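Local coordinates for snrnp sm-like protein (Pyrococcus abyssi, PDB 1H64) that probably binds RNA as an archaeal member of the snRNP Sm family, its copies assembling into a heptamer, at residues K23-R28 with A45-D50; V8-L13 with I32-H37. One frame throughout, in Å; residues are numbered along the deposited sequence.

Contact 1. Residues K23-R28 with A45-D50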
loop_
_atom_site.group_PDB
_atom_site.type_symbol
_atom_site.label_atom_id
_atom_site.label_comp_id
_atom_site.label_asym_id
_atom_site.label_seq_id
_atom_site.Cartn_x
_atom_site.Cartn_y
_atom_site.Cartn_z
ATOM N N LYS C 23 -13.690 -0.299 -6.422
ATOM C CA LYS C 23 -14.635 0.770 -6.091
ATOM C C LYS C 23 -16.101 0.565 -6.506
ATOM O O LYS C 23 -16.911 1.488 -6.363
ATOM C CB LYS C 23 -14.142 2.084 -6.709
ATOM C CG LYS C 23 -12.722 2.482 -6.321
ATOM C CD LYS C 23 -12.665 3.115 -4.942
ATOM C CE LYS C 23 -13.350 4.475 -4.934
ATOM N NZ LYS C 23 -13.225 5.160 -3.618
ATOM N N GLY C 24 -16.464 -0.618 -6.995
ATOM C CA GLY C 24 -17.841 -0.815 -7.436
ATOM C C GLY C 24 -17.934 0.022 -8.696
ATOM O O GLY C 24 -18.991 0.507 -9.111
ATOM N N PHE C 25 -16.757 0.168 -9.288
ATOM C CA PHE C 25 -16.483 0.937 -10.487
ATOM C C PHE C 25 -15.904 -0.077 -11.491
ATOM O O PHE C 25 -15.112 -0.939 -11.103
ATOM C CB PHE C 25 -15.444 1.974 -10.074
ATOM C CG PHE C 25 -15.051 2.922 -11.143
ATOM C CD1 PHE C 25 -15.976 3.795 -11.696
ATOM C CD2 PHE C 25 -13.721 3.006 -11.535
ATOM C CE1 PHE C 25 -15.575 4.739 -12.622
ATOM C CE2 PHE C 25 -13.310 3.942 -12.458
ATOM C CZ PHE C 25 -14.232 4.812 -12.999
ATOM N N GLU C 26 -16.274 0.005 -12.767
ATOM C CA GLU C 26 -15.740 -0.973 -13.715
ATOM C C GLU C 26 -15.510 -0.553 -15.156
ATOM O O GLU C 26 -15.966 0.499 -15.596
ATOM C CB GLU C 26 -16.600 -2.246 -13.690
ATOM C CG GLU C 26 -18.101 -2.024 -13.593
ATOM C CD GLU C 26 -18.867 -3.320 -13.329
ATOM O OE1 GLU C 26 -18.602 -3.970 -12.295
ATOM O OE2 GLU C 26 -19.734 -3.691 -14.148
ATOM N N PHE C 27 -14.749 -1.374 -15.872
ATOM C CA PHE C 27 -14.474 -1.132 -17.273
ATOM C C PHE C 27 -14.924 -2.361 -18.044
ATOM O O PHE C 27 -14.879 -3.479 -17.523
ATOM C CB PHE C 27 -12.987 -0.923 -17.545
ATOM C CG PHE C 27 -12.452 0.404 -17.097
ATOM C CD1 PHE C 27 -11.626 0.490 -15.982
ATOM C CD2 PHE C 27 -12.726 1.559 -17.818
ATOM C CE1 PHE C 27 -11.076 1.705 -15.596
ATOM C CE2 PHE C 27 -12.178 2.784 -17.441
ATOM C CZ PHE C 27 -11.351 2.855 -16.327
ATOM N N ARG C 28 -15.385 -2.146 -19.272
ATOM C CA ARG C 28 -15.794 -3.254 -20.126
ATOM C C ARG C 28 -15.231 -2.948 -21.497
ATOM O O ARG C 28 -15.262 -1.803 -21.949
ATOM C CB ARG C 28 -17.321 -3.393 -20.183
ATOM C CG ARG C 28 -17.978 -3.423 -18.813
ATOM C CD ARG C 28 -19.259 -4.250 -18.809
ATOM N NE ARG C 28 -18.975 -5.682 -18.923
ATOM C CZ ARG C 28 -19.875 -6.643 -18.743
ATOM N NH1 ARG C 28 -21.129 -6.337 -18.439
ATOM N NH2 ARG C 28 -19.521 -7.914 -18.868
ATOM N N ALA C 45 -13.440 0.580 -25.260
ATOM C CA ALA C 45 -13.839 0.489 -23.864
ATOM C C ALA C 45 -14.802 1.551 -23.366
ATOM O O ALA C 45 -14.912 2.637 -23.936
ATOM C CB ALA C 45 -12.582 0.495 -22.968
ATOM N N GLU C 46 -15.465 1.214 -22.265
ATOM C CA GLU C 46 -16.386 2.112 -21.596
ATOM C C GLU C 46 -16.222 1.974 -20.078
ATOM O O GLU C 46 -16.051 0.870 -19.549
ATOM C CB GLU C 46 -17.829 1.807 -22.014
ATOM C CG GLU C 46 -18.291 0.389 -21.735
ATOM C CD GLU C 46 -19.280 -0.118 -22.780
ATOM O OE1 GLU C 46 -18.869 -0.322 -23.942
ATOM O OE2 GLU C 46 -20.464 -0.311 -22.443
ATOM N N MET C 47 -16.229 3.107 -19.389
ATOM C CA MET C 47 -16.136 3.107 -17.941
ATOM C C MET C 47 -17.567 3.071 -17.425
ATOM O O MET C 47 -18.414 3.888 -17.827
ATOM C CB MET C 47 -15.420 4.364 -17.452
ATOM C CG MET C 47 -15.451 4.532 -15.946
ATOM S SD MET C 47 -14.787 6.136 -15.474
ATOM C CE MET C 47 -13.080 5.946 -15.989
ATOM N N ILE C 48 -17.851 2.112 -16.558
ATOM C CA ILE C 48 -19.183 1.967 -15.999
ATOM C C ILE C 48 -19.191 2.354 -14.525
ATOM O O ILE C 48 -18.356 1.885 -13.750
ATOM C CB ILE C 48 -19.685 0.515 -16.141
ATOM C CG1 ILE C 48 -19.766 0.140 -17.627
ATOM C CG2 ILE C 48 -21.028 0.354 -15.457
ATOM C CD1 ILE C 48 -20.633 1.066 -18.449
ATOM N N GLN C 49 -20.137 3.214 -14.151
ATOM C CA GLN C 49 -20.274 3.675 -12.774
ATOM C C GLN C 49 -21.717 3.511 -12.326
ATOM O O GLN C 49 -22.621 4.135 -12.887
ATOM C CB GLN C 49 -19.886 5.146 -12.661
ATOM C CG GLN C 49 -20.030 5.704 -11.259
ATOM C CD GLN C 49 -20.354 7.187 -11.250
ATOM O OE1 GLN C 49 -20.395 7.815 -10.193
ATOM N NE2 GLN C 49 -20.599 7.750 -12.430
ATOM N N ASP C 50 -21.937 2.679 -11.314
ATOM C CA ASP C 50 -23.281 2.443 -10.806
ATOM C C ASP C 50 -24.226 2.027 -11.928
ATOM O O ASP C 50 -25.378 2.454 -11.967
ATOM C CB ASP C 50 -23.824 3.702 -10.115
ATOM C CG ASP C 50 -23.114 4.006 -8.805
ATOM O OD1 ASP C 50 -21.869 4.110 -8.806
ATOM O OD2 ASP C 50 -23.803 4.150 -7.774
#
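Glu-26 and Ile-48 exchange two backbone hydrogen bonds, forming one of two hydrogen-bonded pairs in an antiparallel ladder between strands 25-34 and 45-49 in the bent sheet of the Sm fold. Ile-48 N reaches Glu-26 O at 2.7 Å, nearly straight at 171°, and Glu-26 N returns to Ile-48 O at 3.0 Å. The second pair follows, with Arg-28 N on Glu-46 O at 3.1 Å and Glu-46 N on Arg-28 O at 3.0 Å. Phe-27 and Met-47 form the non-hydrogen-bonded pair in between, where Phe-27 CA also makes a CA-H...O contact with Glu-46 O.

Side chains part to the two faces of the sheet. On one, the CG of Glu-26 comes against Ile-48 CB, and Arg-28 CG grazes Ile-48 CG1. On the other, Phe-25, Phe-27 and Met-47 gather. Met-47 CG, anti to the backbone N (chi1 172°), is set beside the Phe-25 ring. The thioether meets the edge of that ring near its plane, a Met-aromatic contact whose exact spacing is doubtful because the model sets the sulfur too close. Leu-68 of a neighbouring subunit packs on Phe-25, and Ile-20 of that subunit on Met-47. An alanine at Phe-25 would probably open a gap at this subunit boundary, depriving Leu-68 of the neighbouring subunit of its ring partner and leaving the Met-47 thioether without the ring at its side. Met-47 lies side by side with Phe-27: its CB is 3.6 Å from Phe-27 CE2, and its terminal CE is 3.6 Å from Phe-27 CZ.

Contact 2. Residues V8-L13 with I32-H37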
loop_
_atom_site.group_PDB
_atom_site.type_symbol
_atom_site.label_atom_id
_atom_site.label_comp_id
_atom_site.label_asym_id
_atom_site.label_seq_id
_atom_site.Cartn_x
_atom_site.Cartn_y
_atom_site.Cartn_z
ATOM N N VAL C 8 -6.352 -17.940 -17.992
ATOM C CA VAL C 8 -7.689 -17.404 -18.237
ATOM C C VAL C 8 -7.599 -16.091 -19.009
ATOM O O VAL C 8 -8.293 -15.889 -20.011
ATOM C CB VAL C 8 -8.434 -17.156 -16.901
ATOM C CG1 VAL C 8 -9.730 -16.389 -17.154
ATOM C CG2 VAL C 8 -8.731 -18.463 -16.216
ATOM N N ILE C 9 -6.741 -15.190 -18.537
ATOM C CA ILE C 9 -6.560 -13.907 -19.194
ATOM C C ILE C 9 -6.089 -14.121 -20.637
ATOM O O ILE C 9 -6.579 -13.465 -21.577
ATOM C CB ILE C 9 -5.538 -13.047 -18.418
ATOM C CG1 ILE C 9 -6.101 -12.705 -17.036
ATOM C CG2 ILE C 9 -5.197 -11.782 -19.188
ATOM C CD1 ILE C 9 -7.453 -12.024 -17.062
ATOM N N HIS C 10 -5.155 -15.054 -20.821
ATOM C CA HIS C 10 -4.620 -15.340 -22.154
ATOM C C HIS C 10 -5.691 -15.854 -23.109
ATOM O O HIS C 10 -5.691 -15.508 -24.294
ATOM C CB HIS C 10 -3.497 -16.389 -22.096
ATOM C CG HIS C 10 -2.888 -16.670 -23.432
ATOM N ND1 HIS C 10 -2.040 -15.782 -24.060
ATOM C CD2 HIS C 10 -3.077 -17.688 -24.304
ATOM C CE1 HIS C 10 -1.734 -16.242 -25.259
ATOM N NE2 HIS C 10 -2.351 -17.396 -25.433
ATOM N N ARG C 11 -6.576 -16.697 -22.598
ATOM C CA ARG C 11 -7.662 -17.269 -23.396
ATOM C C ARG C 11 -8.712 -16.219 -23.781
ATOM O O ARG C 11 -9.526 -16.447 -24.679
ATOM C CB ARG C 11 -8.388 -18.359 -22.611
ATOM C CG ARG C 11 -7.531 -19.488 -22.082
ATOM C CD ARG C 11 -8.402 -20.457 -21.283
ATOM N NE ARG C 11 -7.641 -21.557 -20.697
ATOM C CZ ARG C 11 -6.955 -22.452 -21.399
ATOM N NH1 ARG C 11 -6.927 -22.384 -22.723
ATOM N NH2 ARG C 11 -6.297 -23.417 -20.778
ATOM N N SER C 12 -8.703 -15.082 -23.098
ATOM C CA SER C 12 -9.688 -14.041 -23.357
ATOM C C SER C 12 -9.237 -12.969 -24.341
ATOM O O SER C 12 -9.931 -11.968 -24.524
ATOM C CB SER C 12 -10.107 -13.369 -22.039
ATOM O OG SER C 12 -10.623 -14.309 -21.111
ATOM N N LEU C 13 -8.078 -13.148 -24.965
ATOM C CA LEU C 13 -7.629 -12.156 -25.930
ATOM C C LEU C 13 -8.685 -12.061 -27.027
ATOM O O LEU C 13 -9.291 -13.069 -27.398
ATOM C CB LEU C 13 -6.273 -12.541 -26.529
ATOM C CG LEU C 13 -5.037 -12.205 -25.679
ATOM C CD1 LEU C 13 -3.797 -12.794 -26.341
ATOM C CD2 LEU C 13 -4.888 -10.686 -25.520
ATOM N N ILE C 32 -7.178 -6.823 -25.575
ATOM C CA ILE C 32 -6.214 -6.966 -26.658
ATOM C C ILE C 32 -4.764 -7.189 -26.219
ATOM O O ILE C 32 -3.904 -7.480 -27.048
ATOM C CB ILE C 32 -6.261 -5.756 -27.631
ATOM C CG1 ILE C 32 -6.090 -4.439 -26.874
ATOM C CG2 ILE C 32 -7.592 -5.754 -28.383
ATOM C CD1 ILE C 32 -6.078 -3.203 -27.790
ATOM N N GLY C 33 -4.489 -7.062 -24.922
ATOM C CA GLY C 33 -3.125 -7.260 -24.449
ATOM C C GLY C 33 -3.090 -7.328 -22.934
ATOM O O GLY C 33 -4.068 -6.976 -22.270
ATOM N N TYR C 34 -1.973 -7.801 -22.383
ATOM C CA TYR C 34 -1.841 -7.912 -20.940
ATOM C C TYR C 34 -0.387 -8.238 -20.629
ATOM O O TYR C 34 0.390 -8.522 -21.532
ATOM C CB TYR C 34 -2.733 -9.042 -20.415
ATOM C CG TYR C 34 -2.297 -10.435 -20.832
ATOM C CD1 TYR C 34 -1.431 -11.192 -20.030
ATOM C CD2 TYR C 34 -2.718 -10.989 -22.042
ATOM C CE1 TYR C 34 -0.997 -12.455 -20.430
ATOM C CE2 TYR C 34 -2.289 -12.254 -22.447
ATOM C CZ TYR C 34 -1.429 -12.980 -21.638
ATOM O OH TYR C 34 -0.993 -14.225 -22.034
ATOM N N ASP C 35 -0.022 -8.152 -19.360
ATOM C CA ASP C 35 1.328 -8.539 -18.965
ATOM C C ASP C 35 1.253 -9.325 -17.663
ATOM O O ASP C 35 0.180 -9.505 -17.090
ATOM C CB ASP C 35 2.264 -7.328 -18.840
ATOM C CG ASP C 35 1.803 -6.333 -17.799
ATOM O OD1 ASP C 35 1.177 -6.744 -16.800
ATOM O OD2 ASP C 35 2.094 -5.133 -17.981
ATOM N N ILE C 36 2.405 -9.783 -17.188
ATOM C CA ILE C 36 2.466 -10.593 -15.979
ATOM C C ILE C 36 2.005 -9.932 -14.681
ATOM O O ILE C 36 1.750 -10.620 -13.699
ATOM C CB ILE C 36 3.895 -11.147 -15.800
ATOM C CG1 ILE C 36 3.933 -12.134 -14.635
ATOM C CG2 ILE C 36 4.859 -10.005 -15.565
ATOM C CD1 ILE C 36 2.914 -13.242 -14.763
ATOM N N HIS C 37 1.885 -8.606 -14.671
ATOM C CA HIS C 37 1.435 -7.889 -13.468
ATOM C C HIS C 37 -0.084 -7.728 -13.508
ATOM O O HIS C 37 -0.695 -7.147 -12.613
ATOM C CB HIS C 37 2.087 -6.503 -13.411
ATOM C CG HIS C 37 3.572 -6.538 -13.546
ATOM N ND1 HIS C 37 4.387 -7.133 -12.606
ATOM C CD2 HIS C 37 4.387 -6.114 -14.540
ATOM C CE1 HIS C 37 5.642 -7.080 -13.019
ATOM N NE2 HIS C 37 5.670 -6.467 -14.191
#
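Leu-13, just past the end of helix 5-11, brings its CA to 5.4 Å from that of Ile-32, whereas four residues earlier the CA atoms of Ile-9 and Tyr-34 stand 7.8 Å apart and side chains bridge the gap. This is the N-terminal helix of the Sm fold meeting the far end of strand 25-34, where Ile-32 and Gly-33 both face Val-41 in a classic beta bulge.

The Tyr-34 ring carries most of the contact. With CG between the backbone N and the carbonyl carbon (chi1 68°), the ring starts out toward the helix, and Ile-9 lays CG2 over one face in a CH-pi contact, 3.9 Å from the ring centroid and displaced toward the rim. At the ring's edge comes Leu-13 CD2, 4.1 Å from Tyr-34 CD2; the same methyl rests on the peptide link of the bulge, 3.6 Å from Ile-32 C. At the phenol end, Tyr-34 OH and His-10 ND1 share a bent hydrogen bond of 2.8 Å (140°), the hydroxyl lying near the plane of the imidazole at its edge.

Glu-3 of a neighbouring subunit packs on Leu-13, and within the chain Ile-9 also touches Leu-31 and Ile-70. The chemistry is thus apolar around the ring and polar at its tip, where ND1 could give a proton to the hydroxyl or take one from it, so the bond probably survives either neutral form of the imidazole.

In the fold
From the N terminus, helix 5-11 gives the first side of contact 2, strand 16-21 follows, and 23-28 then opens contact 1. The chain runs on along strand 25-34 to 32-37, closing contact 2, before turning through strand 40-42 and coming back as 45-49 to close contact 1. The two loops therefore cross instead of nesting, since their segments alternate. Strand 25-34 serves both contacts. The centres lie about 19 Å apart, on opposite sides of the chain's centre; the helix meets one end of the long strand and strand 45-49 pairs with the other. Both contacts also touch a neighbouring subunit of the heptamer.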